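Local coordinates for clan CA, family C40, NlpC/P60 superfamily cysteine peptidase (Trichomonas vaginalis, PDB 6BIO), which probably acts as a cysteine peptidase of the NlpC/P60 type that hydrolyses bacterial peptidoglycan, at residues 161-166 with 240-245; 155-160 with 191-196; 222-227 with 233-238; 184-189 with 202-207. One frame throughout, in Å; residues are numbered along the deposited sequence.

Contact 1 (161-166 with 240-245)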
loop_
_atom_site.group_PDB
_atom_site.type_symbol
_atom_site.label_atom_id
_atom_site.label_comp_id
_atom_site.label_asym_id
_atom_site.label_seq_id
_atom_site.Cartn_x
_atom_site.Cartn_y
_atom_site.Cartn_z
ATOM N N LEU A 161 9.692 -6.051 0.790
ATOM C CA LEU A 161 9.443 -4.974 1.756
ATOM C C LEU A 161 9.606 -5.448 3.202
ATOM O O LEU A 161 10.211 -4.739 4.009
ATOM C CB LEU A 161 8.056 -4.369 1.522
ATOM C CG LEU A 161 8.043 -3.394 0.345
ATOM C CD1 LEU A 161 6.672 -3.268 -0.286
ATOM C CD2 LEU A 161 8.542 -2.020 0.797
ATOM N N VAL A 162 9.065 -6.627 3.561
ATOM C CA VAL A 162 9.262 -7.057 4.946
ATOM C C VAL A 162 10.722 -7.386 5.224
ATOM O O VAL A 162 11.187 -7.179 6.352
ATOM C CB VAL A 162 8.304 -8.171 5.410
ATOM C CG1 VAL A 162 6.867 -7.727 5.336
ATOM C CG2 VAL A 162 8.532 -9.466 4.614
ATOM N N LYS A 163 11.474 -7.875 4.233
ATOM C CA LYS A 163 12.903 -8.103 4.446
ATOM C C LYS A 163 13.620 -6.819 4.810
ATOM O O LYS A 163 14.566 -6.862 5.581
ATOM C CB LYS A 163 13.552 -8.747 3.221
ATOM C CG LYS A 163 13.103 -10.175 2.994
ATOM C CD LYS A 163 13.643 -10.731 1.681
ATOM C CE LYS A 163 12.993 -12.059 1.373
ATOM N NZ LYS A 163 13.628 -12.725 0.168
ATOM N N THR A 164 13.187 -5.676 4.264
ATOM C CA THR A 164 13.849 -4.405 4.566
ATOM C C THR A 164 13.691 -4.022 6.027
ATOM O O THR A 164 14.362 -3.075 6.483
ATOM C CB THR A 164 13.330 -3.236 3.704
ATOM O OG1 THR A 164 12.038 -2.803 4.132
ATOM C CG2 THR A 164 13.339 -3.571 2.213
ATOM N N LYS A 165 12.801 -4.710 6.765
ATOM C CA LYS A 165 12.576 -4.405 8.168
ATOM C C LYS A 165 13.147 -5.458 9.108
ATOM O O LYS A 165 12.934 -5.368 10.339
ATOM C CB LYS A 165 11.091 -4.181 8.455
ATOM C CG LYS A 165 10.522 -2.995 7.633
ATOM C CD LYS A 165 11.206 -1.684 7.951
ATOM C CE LYS A 165 10.584 -0.564 7.152
ATOM N NZ LYS A 165 11.030 0.780 7.587
ATOM N N LEU A 166 13.863 -6.440 8.574
ATOM C CA LEU A 166 14.565 -7.369 9.448
ATOM C C LEU A 166 15.387 -6.606 10.486
ATOM O O LEU A 166 16.095 -5.632 10.161
ATOM C CB LEU A 166 15.479 -8.283 8.630
ATOM C CG LEU A 166 14.689 -9.362 7.871
ATOM C CD1 LEU A 166 15.535 -9.958 6.760
ATOM C CD2 LEU A 166 14.145 -10.464 8.812
ATOM N N MET A 240 4.444 -13.184 7.101
ATOM C CA MET A 240 4.403 -13.150 5.636
ATOM C C MET A 240 5.361 -14.199 5.074
ATOM O O MET A 240 6.547 -14.188 5.390
ATOM C CB MET A 240 4.802 -11.774 5.087
ATOM C CG MET A 240 4.654 -11.687 3.603
ATOM S SD MET A 240 5.111 -10.110 2.907
ATOM C CE MET A 240 3.895 -9.037 3.648
ATOM N N TYR A 241 4.845 -15.085 4.231
ATOM C CA TYR A 241 5.685 -16.077 3.576
ATOM C C TYR A 241 6.668 -15.355 2.662
ATOM O O TYR A 241 6.283 -14.441 1.928
ATOM C CB TYR A 241 4.809 -17.053 2.778
ATOM C CG TYR A 241 5.585 -18.256 2.307
ATOM C CD1 TYR A 241 5.991 -19.233 3.211
ATOM C CD2 TYR A 241 5.887 -18.424 0.984
ATOM C CE1 TYR A 241 6.718 -20.325 2.797
ATOM C CE2 TYR A 241 6.630 -19.508 0.557
ATOM C CZ TYR A 241 7.040 -20.469 1.475
ATOM O OH TYR A 241 7.790 -21.584 1.070
ATOM N N VAL A 242 7.923 -15.805 2.664
ATOM C CA VAL A 242 8.931 -15.194 1.812
ATOM C C VAL A 242 9.692 -16.222 0.981
ATOM O O VAL A 242 10.713 -15.897 0.371
ATOM C CB VAL A 242 9.899 -14.314 2.617
ATOM C CG1 VAL A 242 9.139 -13.146 3.245
ATOM C CG2 VAL A 242 10.630 -15.112 3.675
ATOM N N GLY A 243 9.200 -17.451 0.932
ATOM C CA GLY A 243 9.792 -18.487 0.108
ATOM C C GLY A 243 10.742 -19.366 0.888
ATOM O O GLY A 243 11.149 -19.067 2.007
ATOM N N ASN A 244 11.116 -20.474 0.254
ATOM C CA ASN A 244 12.085 -21.410 0.824
ATOM C C ASN A 244 11.674 -21.880 2.217
ATOM O O ASN A 244 12.518 -22.094 3.096
ATOM C CB ASN A 244 13.490 -20.816 0.859
ATOM C CG ASN A 244 14.574 -21.891 0.910
ATOM O OD1 ASN A 244 14.356 -23.036 0.503
ATOM N ND2 ASN A 244 15.741 -21.531 1.415
ATOM N N GLY A 245 10.365 -22.050 2.413
ATOM C CA GLY A 245 9.818 -22.547 3.659
ATOM C C GLY A 245 9.924 -21.606 4.842
ATOM O O GLY A 245 9.754 -22.043 5.976
HETATM O O HOH W 1 11.215 -13.894 -1.032
#

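Contact 2 (155-160 with 191-196)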
loop_
_atom_site.group_PDB
_atom_site.type_symbol
_atom_site.label_atom_id
_atom_site.label_comp_id
_atom_site.label_asym_id
_atom_site.label_seq_id
_atom_site.Cartn_x
_atom_site.Cartn_y
_atom_site.Cartn_z
ATOM N N GLY A 155 3.280 -9.915 -4.770
ATOM C CA GLY A 155 3.666 -10.772 -3.642
ATOM C C GLY A 155 5.165 -10.799 -3.389
ATOM O O GLY A 155 5.627 -10.680 -2.233
ATOM N N GLU A 156 5.947 -10.944 -4.468
ATOM C CA GLU A 156 7.388 -10.866 -4.333
ATOM C C GLU A 156 7.791 -9.490 -3.844
ATOM O O GLU A 156 8.720 -9.361 -3.045
ATOM C CB GLU A 156 8.062 -11.204 -5.675
ATOM C CG GLU A 156 7.805 -12.682 -6.050
ATOM C CD GLU A 156 8.531 -13.177 -7.261
ATOM O OE1 GLU A 156 9.347 -12.420 -7.847
ATOM O OE2 GLU A 156 8.321 -14.390 -7.572
ATOM N N ARG A 157 7.106 -8.436 -4.286
ATOM C CA ARG A 157 7.464 -7.104 -3.806
ATOM C C ARG A 157 7.169 -6.969 -2.314
ATOM O O ARG A 157 7.921 -6.318 -1.576
ATOM C CB ARG A 157 6.723 -6.039 -4.620
ATOM C CG ARG A 157 7.075 -6.040 -6.079
ATOM C CD ARG A 157 6.408 -4.893 -6.856
ATOM N NE ARG A 157 6.812 -4.947 -8.253
ATOM C CZ ARG A 157 6.166 -5.604 -9.211
ATOM N NH1 ARG A 157 6.655 -5.612 -10.450
ATOM N NH2 ARG A 157 5.012 -6.201 -8.961
ATOM N N ALA A 158 6.062 -7.549 -1.854
ATOM C CA ALA A 158 5.730 -7.488 -0.435
ATOM C C ALA A 158 6.773 -8.221 0.396
ATOM O O ALA A 158 7.169 -7.740 1.467
ATOM C CB ALA A 158 4.351 -8.077 -0.214
ATOM N N ALA A 159 7.244 -9.374 -0.092
ATOM C CA ALA A 159 8.281 -10.133 0.597
ATOM C C ALA A 159 9.563 -9.322 0.687
ATOM O O ALA A 159 10.224 -9.309 1.732
ATOM C CB ALA A 159 8.531 -11.447 -0.140
ATOM N N ASN A 160 9.946 -8.629 -0.394
ATOM C CA ASN A 160 11.107 -7.742 -0.294
ATOM C C ASN A 160 10.877 -6.670 0.777
ATOM O O ASN A 160 11.776 -6.373 1.580
ATOM C CB ASN A 160 11.441 -7.097 -1.634
ATOM C CG ASN A 160 12.547 -6.029 -1.475
ATOM O OD1 ASN A 160 13.736 -6.340 -1.264
ATOM N ND2 ASN A 160 12.162 -4.766 -1.567
ATOM N N ASN A 191 0.765 -1.294 2.473
ATOM C CA ASN A 191 0.587 0.142 2.267
ATOM C C ASN A 191 1.573 0.639 1.219
ATOM O O ASN A 191 1.225 1.459 0.366
ATOM C CB ASN A 191 0.796 0.908 3.570
ATOM C CG ASN A 191 0.671 2.401 3.337
ATOM O OD1 ASN A 191 1.660 3.125 3.194
ATOM N ND2 ASN A 191 -0.554 2.868 3.237
ATOM N N ARG A 192 2.813 0.146 1.257
ATOM C CA ARG A 192 3.828 0.566 0.299
ATOM C C ARG A 192 3.592 0.058 -1.113
ATOM O O ARG A 192 4.250 0.534 -2.056
ATOM C CB ARG A 192 5.172 0.117 0.825
ATOM C CG ARG A 192 5.672 0.892 2.057
ATOM C CD ARG A 192 5.816 2.351 1.793
ATOM N NE ARG A 192 6.471 3.099 2.851
ATOM C CZ ARG A 192 5.866 3.865 3.740
ATOM N NH1 ARG A 192 4.565 3.927 3.811
ATOM N NH2 ARG A 192 6.590 4.582 4.577
ATOM N N LEU A 193 2.638 -0.849 -1.303
ATOM C CA LEU A 193 2.174 -1.315 -2.607
ATOM C C LEU A 193 0.788 -0.786 -2.933
ATOM O O LEU A 193 0.156 -1.230 -3.907
ATOM C CB LEU A 193 2.167 -2.850 -2.617
ATOM C CG LEU A 193 3.566 -3.452 -2.381
ATOM C CD1 LEU A 193 3.485 -4.953 -2.212
ATOM C CD2 LEU A 193 4.560 -3.119 -3.514
ATOM N N ASP A 194 0.299 0.174 -2.152
ATOM C CA ASP A 194 -1.009 0.777 -2.394
ATOM C C ASP A 194 -2.111 -0.275 -2.360
ATOM O O ASP A 194 -3.071 -0.204 -3.125
ATOM C CB ASP A 194 -1.029 1.591 -3.689
ATOM C CG ASP A 194 -2.217 2.551 -3.814
ATOM O OD1 ASP A 194 -2.802 2.965 -2.797
ATOM O OD2 ASP A 194 -2.486 2.888 -4.995
ATOM N N ILE A 195 -1.996 -1.201 -1.401
ATOM C CA ILE A 195 -2.978 -2.259 -1.216
ATOM C C ILE A 195 -3.394 -2.188 0.252
ATOM O O ILE A 195 -2.539 -2.202 1.141
ATOM C CB ILE A 195 -2.379 -3.640 -1.556
ATOM C CG1 ILE A 195 -2.108 -3.702 -3.046
ATOM C CG2 ILE A 195 -3.320 -4.752 -1.074
ATOM C CD1 ILE A 195 -1.201 -4.892 -3.397
ATOM N N PHE A 196 -4.699 -2.130 0.512
ATOM C CA PHE A 196 -5.178 -2.075 1.888
ATOM C C PHE A 196 -5.395 -3.448 2.475
ATOM O O PHE A 196 -6.062 -4.304 1.884
ATOM C CB PHE A 196 -6.511 -1.346 1.940
ATOM C CG PHE A 196 -7.005 -1.144 3.341
ATOM C CD1 PHE A 196 -6.496 -0.138 4.136
ATOM C CD2 PHE A 196 -7.986 -1.972 3.879
ATOM C CE1 PHE A 196 -6.935 0.048 5.427
ATOM C CE2 PHE A 196 -8.410 -1.791 5.190
ATOM C CZ PHE A 196 -7.880 -0.769 5.961
#

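Contact 3 (222-227 with 233-238)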
loop_
_atom_site.group_PDB
_atom_site.type_symbol
_atom_site.label_atom_id
_atom_site.label_comp_id
_atom_site.label_asym_id
_atom_site.label_seq_id
_atom_site.Cartn_x
_atom_site.Cartn_y
_atom_site.Cartn_z
ATOM N N ILE A 222 0.138 -13.940 3.349
ATOM C CA ILE A 222 0.194 -13.878 4.808
ATOM C C ILE A 222 -0.395 -15.152 5.389
ATOM O O ILE A 222 -1.197 -15.840 4.760
ATOM C CB ILE A 222 -0.446 -12.622 5.417
ATOM C CG1 ILE A 222 -1.953 -12.601 5.260
ATOM C CG2 ILE A 222 0.246 -11.356 4.831
ATOM C CD1 ILE A 222 -2.612 -11.513 6.032
ATOM N N ILE A 223 0.123 -15.523 6.555
ATOM C CA ILE A 223 -0.298 -16.705 7.293
ATOM C C ILE A 223 -0.720 -16.244 8.671
ATOM O O ILE A 223 0.080 -15.632 9.382
ATOM C CB ILE A 223 0.855 -17.704 7.437
ATOM C CG1 ILE A 223 1.589 -17.964 6.119
ATOM C CG2 ILE A 223 0.343 -18.986 8.034
ATOM C CD1 ILE A 223 3.041 -18.399 6.360
ATOM N N THR A 224 -1.978 -16.501 9.046
ATOM C CA THR A 224 -2.427 -16.181 10.394
ATOM C C THR A 224 -2.376 -17.429 11.265
ATOM O O THR A 224 -2.432 -18.561 10.766
ATOM C CB THR A 224 -3.832 -15.591 10.375
ATOM O OG1 THR A 224 -4.720 -16.546 9.797
ATOM C CG2 THR A 224 -3.838 -14.284 9.580
ATOM N N PHE A 225 -2.236 -17.217 12.574
ATOM C CA PHE A 225 -2.028 -18.286 13.532
ATOM C C PHE A 225 -2.843 -18.026 14.795
ATOM O O PHE A 225 -3.131 -16.885 15.171
ATOM C CB PHE A 225 -0.553 -18.398 13.950
ATOM C CG PHE A 225 0.443 -18.599 12.803
ATOM C CD1 PHE A 225 0.764 -19.882 12.367
ATOM C CD2 PHE A 225 1.070 -17.519 12.175
ATOM C CE1 PHE A 225 1.714 -20.076 11.347
ATOM C CE2 PHE A 225 2.002 -17.726 11.194
ATOM C CZ PHE A 225 2.322 -18.989 10.775
ATOM N N ARG A 226 -3.142 -19.138 15.488
ATOM C CA ARG A 226 -3.769 -19.108 16.802
ATOM C C ARG A 226 -2.701 -19.484 17.813
ATOM O O ARG A 226 -2.289 -20.645 17.883
ATOM C CB ARG A 226 -4.976 -20.063 16.843
ATOM C CG ARG A 226 -5.962 -19.766 15.733
ATOM C CD ARG A 226 -7.323 -20.406 16.003
ATOM N NE ARG A 226 -7.176 -21.854 16.050
ATOM C CZ ARG A 226 -7.140 -22.674 15.017
ATOM N NH1 ARG A 226 -7.387 -22.246 13.786
ATOM N NH2 ARG A 226 -6.919 -23.977 15.226
ATOM N N THR A 227 -2.221 -18.498 18.573
ATOM C CA THR A 227 -1.062 -18.699 19.446
ATOM C C THR A 227 -1.357 -18.556 20.924
ATOM O O THR A 227 -0.422 -18.691 21.718
ATOM C CB THR A 227 0.120 -17.762 19.091
ATOM O OG1 THR A 227 -0.185 -16.423 19.482
ATOM C CG2 THR A 227 0.463 -17.811 17.604
ATOM N N MET A 233 -9.253 -20.593 20.058
ATOM C CA MET A 233 -9.934 -20.420 18.788
ATOM C C MET A 233 -9.733 -19.038 18.184
ATOM O O MET A 233 -10.255 -18.778 17.093
ATOM C CB MET A 233 -11.427 -20.748 18.921
ATOM C CG MET A 233 -11.728 -22.210 19.434
ATOM S SD MET A 233 -10.966 -23.603 18.485
ATOM C CE MET A 233 -11.151 -22.829 16.908
ATOM N N LEU A 234 -8.974 -18.164 18.832
ATOM C CA LEU A 234 -8.787 -16.795 18.341
ATOM C C LEU A 234 -7.490 -16.662 17.558
ATOM O O LEU A 234 -6.448 -17.202 17.947
ATOM C CB LEU A 234 -8.747 -15.818 19.500
ATOM C CG LEU A 234 -10.046 -15.822 20.281
ATOM C CD1 LEU A 234 -10.103 -14.589 21.157
ATOM C CD2 LEU A 234 -11.293 -15.854 19.376
ATOM N N VAL A 235 -7.566 -15.911 16.454
ATOM C CA VAL A 235 -6.368 -15.585 15.701
ATOM C C VAL A 235 -5.622 -14.478 16.432
ATOM O O VAL A 235 -6.200 -13.439 16.753
ATOM C CB VAL A 235 -6.731 -15.140 14.278
ATOM C CG1 VAL A 235 -5.516 -14.551 13.606
ATOM C CG2 VAL A 235 -7.292 -16.354 13.498
ATOM N N THR A 236 -4.349 -14.701 16.699
ATOM C CA THR A 236 -3.567 -13.786 17.494
ATOM C C THR A 236 -2.230 -13.416 16.887
ATOM O O THR A 236 -1.507 -12.645 17.511
ATOM C CB THR A 236 -3.297 -14.429 18.864
ATOM O OG1 THR A 236 -2.650 -15.688 18.665
ATOM C CG2 THR A 236 -4.589 -14.640 19.651
ATOM N N HIS A 237 -1.856 -13.967 15.742
ATOM C CA HIS A 237 -0.536 -13.706 15.188
ATOM C C HIS A 237 -0.612 -13.843 13.676
ATOM O O HIS A 237 -1.534 -14.467 13.127
ATOM C CB HIS A 237 0.469 -14.722 15.765
ATOM C CG HIS A 237 1.899 -14.359 15.543
ATOM N ND1 HIS A 237 2.526 -13.374 16.265
ATOM C CD2 HIS A 237 2.840 -14.876 14.714
ATOM C CE1 HIS A 237 3.787 -13.270 15.867
ATOM N NE2 HIS A 237 4.006 -14.180 14.937
ATOM N N VAL A 238 0.386 -13.281 13.004
ATOM C CA VAL A 238 0.449 -13.301 11.545
ATOM C C VAL A 238 1.890 -13.112 11.128
ATOM O O VAL A 238 2.656 -12.439 11.821
ATOM C CB VAL A 238 -0.458 -12.199 10.940
ATOM C CG1 VAL A 238 -0.006 -10.812 11.378
ATOM C CG2 VAL A 238 -0.544 -12.290 9.414
#

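Contact 4 (184-189 with 202-207)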
loop_
_atom_site.group_PDB
_atom_site.type_symbol
_atom_site.label_atom_id
_atom_site.label_comp_id
_atom_site.label_asym_id
_atom_site.label_seq_id
_atom_site.Cartn_x
_atom_site.Cartn_y
_atom_site.Cartn_z
ATOM N N GLY A 184 1.042 -5.073 12.262
ATOM C CA GLY A 184 1.436 -3.772 11.726
ATOM C C GLY A 184 2.459 -3.892 10.621
ATOM O O GLY A 184 2.434 -3.138 9.649
ATOM N N LEU A 185 3.365 -4.853 10.741
ATOM C CA LEU A 185 4.318 -5.115 9.681
ATOM C C LEU A 185 3.607 -5.490 8.393
ATOM O O LEU A 185 4.004 -5.049 7.306
ATOM C CB LEU A 185 5.298 -6.219 10.141
ATOM C CG LEU A 185 6.388 -6.600 9.147
ATOM C CD1 LEU A 185 7.353 -5.426 8.867
ATOM C CD2 LEU A 185 7.172 -7.784 9.645
ATOM N N MET A 186 2.552 -6.326 8.473
ATOM C CA MET A 186 1.836 -6.746 7.270
ATOM C C MET A 186 1.135 -5.567 6.640
ATOM O O MET A 186 1.219 -5.375 5.425
ATOM C CB MET A 186 0.813 -7.820 7.619
ATOM C CG MET A 186 1.305 -9.068 8.363
ATOM S SD MET A 186 2.539 -10.107 7.510
ATOM C CE MET A 186 4.065 -9.309 8.053
ATOM N N GLN A 187 0.438 -4.769 7.451
ATOM C CA GLN A 187 -0.328 -3.660 6.895
ATOM C C GLN A 187 0.605 -2.624 6.284
ATOM O O GLN A 187 0.334 -2.102 5.197
ATOM C CB GLN A 187 -1.227 -3.045 7.954
ATOM C CG GLN A 187 -2.153 -1.966 7.386
ATOM C CD GLN A 187 -2.956 -1.250 8.438
ATOM O OE1 GLN A 187 -2.414 -0.690 9.397
ATOM N NE2 GLN A 187 -4.259 -1.224 8.258
ATOM N N TRP A 188 1.724 -2.342 6.958
ATOM C CA TRP A 188 2.705 -1.404 6.433
ATOM C C TRP A 188 3.216 -1.865 5.067
ATOM O O TRP A 188 3.348 -1.073 4.120
ATOM C CB TRP A 188 3.860 -1.257 7.446
ATOM C CG TRP A 188 5.025 -0.536 6.811
ATOM C CD1 TRP A 188 5.176 0.788 6.645
ATOM C CD2 TRP A 188 6.129 -1.154 6.136
ATOM N NE1 TRP A 188 6.312 1.043 5.902
ATOM C CE2 TRP A 188 6.905 -0.131 5.571
ATOM C CE3 TRP A 188 6.538 -2.477 5.965
ATOM C CZ2 TRP A 188 8.068 -0.397 4.849
ATOM C CZ3 TRP A 188 7.679 -2.717 5.245
ATOM C CH2 TRP A 188 8.411 -1.683 4.673
ATOM N N ALA A 189 3.618 -3.132 4.965
ATOM C CA ALA A 189 4.233 -3.598 3.727
ATOM C C ALA A 189 3.267 -3.405 2.564
ATOM O O ALA A 189 3.641 -2.953 1.477
ATOM C CB ALA A 189 4.654 -5.061 3.849
ATOM N N ASP A 202 -6.585 -10.772 13.517
ATOM C CA ASP A 202 -7.875 -11.443 13.453
ATOM C C ASP A 202 -8.799 -10.911 12.367
ATOM O O ASP A 202 -9.770 -11.575 12.014
ATOM C CB ASP A 202 -8.573 -11.395 14.811
ATOM C CG ASP A 202 -8.810 -9.986 15.341
ATOM O OD1 ASP A 202 -8.282 -8.997 14.817
ATOM O OD2 ASP A 202 -9.468 -9.862 16.387
ATOM N N VAL A 203 -8.529 -9.741 11.825
ATOM C CA VAL A 203 -9.252 -9.209 10.693
ATOM C C VAL A 203 -8.534 -9.490 9.385
ATOM O O VAL A 203 -9.172 -9.787 8.369
ATOM C CB VAL A 203 -9.573 -7.718 10.901
ATOM C CG1 VAL A 203 -10.388 -7.193 9.737
ATOM C CG2 VAL A 203 -10.361 -7.564 12.170
ATOM N N GLN A 204 -7.203 -9.426 9.404
ATOM C CA GLN A 204 -6.439 -9.825 8.228
ATOM C C GLN A 204 -6.788 -11.244 7.816
ATOM O O GLN A 204 -6.811 -11.572 6.630
ATOM C CB GLN A 204 -4.949 -9.711 8.532
ATOM C CG GLN A 204 -4.515 -8.263 8.714
ATOM C CD GLN A 204 -3.096 -8.109 9.239
ATOM O OE1 GLN A 204 -2.411 -9.092 9.539
ATOM N NE2 GLN A 204 -2.641 -6.895 9.330
ATOM N N ASP A 205 -7.109 -12.077 8.801
ATOM C CA ASP A 205 -7.532 -13.472 8.616
ATOM C C ASP A 205 -8.794 -13.621 7.794
ATOM O O ASP A 205 -9.097 -14.739 7.363
ATOM C CB ASP A 205 -7.787 -14.067 10.004
ATOM C CG ASP A 205 -8.199 -15.540 9.983
ATOM O OD1 ASP A 205 -7.349 -16.383 9.612
ATOM O OD2 ASP A 205 -9.353 -15.791 10.426
ATOM N N LEU A 206 -9.581 -12.556 7.634
ATOM C CA LEU A 206 -10.942 -12.638 7.096
ATOM C C LEU A 206 -11.047 -12.124 5.680
ATOM O O LEU A 206 -12.149 -12.142 5.105
ATOM C CB LEU A 206 -11.920 -11.860 7.985
ATOM C CG LEU A 206 -11.971 -12.263 9.454
ATOM C CD1 LEU A 206 -12.937 -11.380 10.173
ATOM C CD2 LEU A 206 -12.379 -13.736 9.600
ATOM N N HIS A 207 -9.940 -11.636 5.108
ATOM C CA HIS A 207 -9.965 -11.013 3.781
ATOM C C HIS A 207 -8.776 -11.491 2.977
ATOM O O HIS A 207 -7.903 -12.181 3.479
ATOM C CB HIS A 207 -10.021 -9.475 3.879
ATOM C CG HIS A 207 -11.154 -8.992 4.728
ATOM N ND1 HIS A 207 -12.454 -8.920 4.263
ATOM C CD2 HIS A 207 -11.196 -8.614 6.027
ATOM C CE1 HIS A 207 -13.240 -8.509 5.244
ATOM N NE2 HIS A 207 -12.498 -8.308 6.323
#

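Contact 1 (161-166 with 240-245)
No flat group enters the meeting of Val162 with Met240 and Val242; the one ring of the two segments, Tyr241, belongs to a side chain that starts away from the helix. Gly243 N lies 3.3 Å above one face of this ring, offset toward the rim, and at the phenol end Gly245 N donates to Tyr241 OH over 2.9 Å with an N-H...O angle of 147°. The contact itself is aliphatic. Met240 carries CG opposite its backbone N (chi1 -175°) and runs straight to SD; the bend at chi3 (-64°) then sets CE against Val162 CG1 at 3.7 Å. The other branch, Val162 CG2, lies 3.9 Å from Met240 SD and 4.0 Å from Val242 CG1, so the two methyls of one valine are shared between two strand residues. This is helix-on-sheet packing in the papain-like fold of NlpC/P60 peptidases: the last turn of helix 154-163 rests on strand 237-243, with Ala189 of helix 182-191 and Ile248 of the neighbouring strand also touching Val162. Val242 and Gly243 form a classic beta bulge, both facing a single residue of strand 246-251. From the residue after Val162, the extended chain of Lys163 reaches across and its CE lies 4.0 Å from Val242 CB. Lys163 NZ donates to a water at 2.9 Å, and that water donates in turn to Val242 O; this water bridge is doubtful, resting on one of two lysine conformers and on a very short 2.5 Å approach to Val242 O.

Contact 2 (155-160 with 191-196)
Leu193 meets Ala158 and Arg157 because its CG stands opposite its own carbonyl carbon (chi1 -61°) and its chi2 of 172° spreads the two methyls against successive helix residues. CD1 lies 3.7 Å from Ala158 N and 3.8 Å from Ala158 CB, which places this methyl against both backbone and side chain of one residue. CD2 takes the other position, 3.8 Å from Arg157 CB. The backbone register agrees: the closest CA atoms are those of Ala158 and Leu193, 7.4 Å apart, and Leu193 has the most surface buried of any residue here, from a total of 120 Å². Arg157 offers just the root of its side chain. In the conformer described, one of two, its chain runs extended from CG to NE and leads the guanidinium away, where NE donates to Gln148 O and NH2 forms a salt bridge with Asp154. Leu161, farther along helix 154-163, also touches Leu193, while Ala158 also touches Tyr190 and Met240. The contact thus fastens helix 154-163 to the turn following helix 182-191 by aliphatic carbons and the backbone N of Ala158. That turn has a second partner: Asp194 bonds through its carboxylate to His55, Gly69 and Asn121, and so links it to the strand-rich N-terminal half of the chain. The turn is a Schellman motif ending helix 182-191, with Asp194 at positive phi (59°) as C-prime residue, Asp194 N bonded to Asn191 O at 3.0 Å and Ile195 N to Tyr190 O.

Contact 3 (222-227 with 233-238)
A beta hairpin joins strand 222-225 to strand 237-243, and a classic beta bulge interrupts it where Thr236 and His237 both face Phe225. The evidence lies in one carbonyl: Phe225 O accepts from Thr236 N at 2.9 Å, a nearly straight bond (164°), and from His237 N at a longer 3.2 Å. In return Phe225 N donates to His237 O at 2.9 Å with an angle of 152°, the donor standing well above the carbonyl plane. Phe225 and His237 are the hydrogen-bonded pair, Thr224 and Val238 the non-hydrogen-bonded one. On the Thr224 side of the sheet, Thr224 CG2 lies 3.9 Å from Val238 CG2, and Val235 CG1 approaches Thr224 CB; helices 182-191 and 201-204 cover Val238 there. On the other side, His237 holds CG opposite its backbone N (chi1 -166°), and Phe225 CD2 comes to the edge of its ring, 4.1 Å from His237 CD2. The imidazole NE2 is bonded to His249 ND1 and the side chain touches Cys182, an arrangement consistent with the Cys-His-His site of NlpC/P60 peptidases. Farther out, the bent chain of Arg226 runs alongside Met233, whose CE lies over one guanidinium face, 4.2 Å above its plane and offset toward the rim. Thr227 meets the bulge twice: its CG2 packs on His237 CB at 3.6 Å, and Thr227 OG1 shares a 2.7 Å hydrogen bond with Thr236 OG1.

Contact 4 (184-189 with 202-207)
Gln204 supplies over half of the 99 Å² buried here, with Met186 and Gln187 taking most of the remainder. The glutamine chain is extended beyond CG, which carries its amide from helix 201-204 onto the start of Met186, and the two side chains cross at about a right angle. Gln204 OE1 lies 3.9 Å from Met186 CG, and Gln204 NE2 is 4.0 Å from Met186 CB, so both ends of the amide rest on the root of the methionine. Met186 then bends twice, at chi2 (-62°) and chi3 (88°), and its sulfur end leaves toward Met240 of strand 237-243. Gln187 presents its backbone: its N is 4.2 Å from Gln204 NE2. Its own amide works elsewhere, with OE1 bonded to Tyr52 and NE2 to Met197 O. Segments 184-189 and 202-207 themselves meet through van der Waals contacts; the polar link between their helices lies one residue before the first segment, where Gln204 NE2 donates to Ser183 O, with His198 O as its second acceptor. Gln204 OE1 is buried without a polar partner anywhere in the model, so the amide's rotation is probably set by the two NE2 bonds.

In the fold
Contacts 1 and 2 share helix 154-163 and lie about 11 Å apart between centres; Leu161 CD1 of contact 1 packs 3.8 Å from Leu193 CG of contact 2. Strand 237-243 ties contact 1 to contact 3, about 17 Å away between centres. Contact 4, about 11 Å from contact 3 between centres, meets it through a probable hydrogen bond of 2.6 Å between Thr224 OG1 and Asp205 OD1, and through Val238 CG1, 3.5 Å from Gln204 OE1. Met186 SD of contact 4 also reaches Met240 N of contact 1 at 3.6 Å. Contact 3 bears on the probable Cys-His-His site, to which the start of helix 182-191, the helix that contact 4 uses, also contributes.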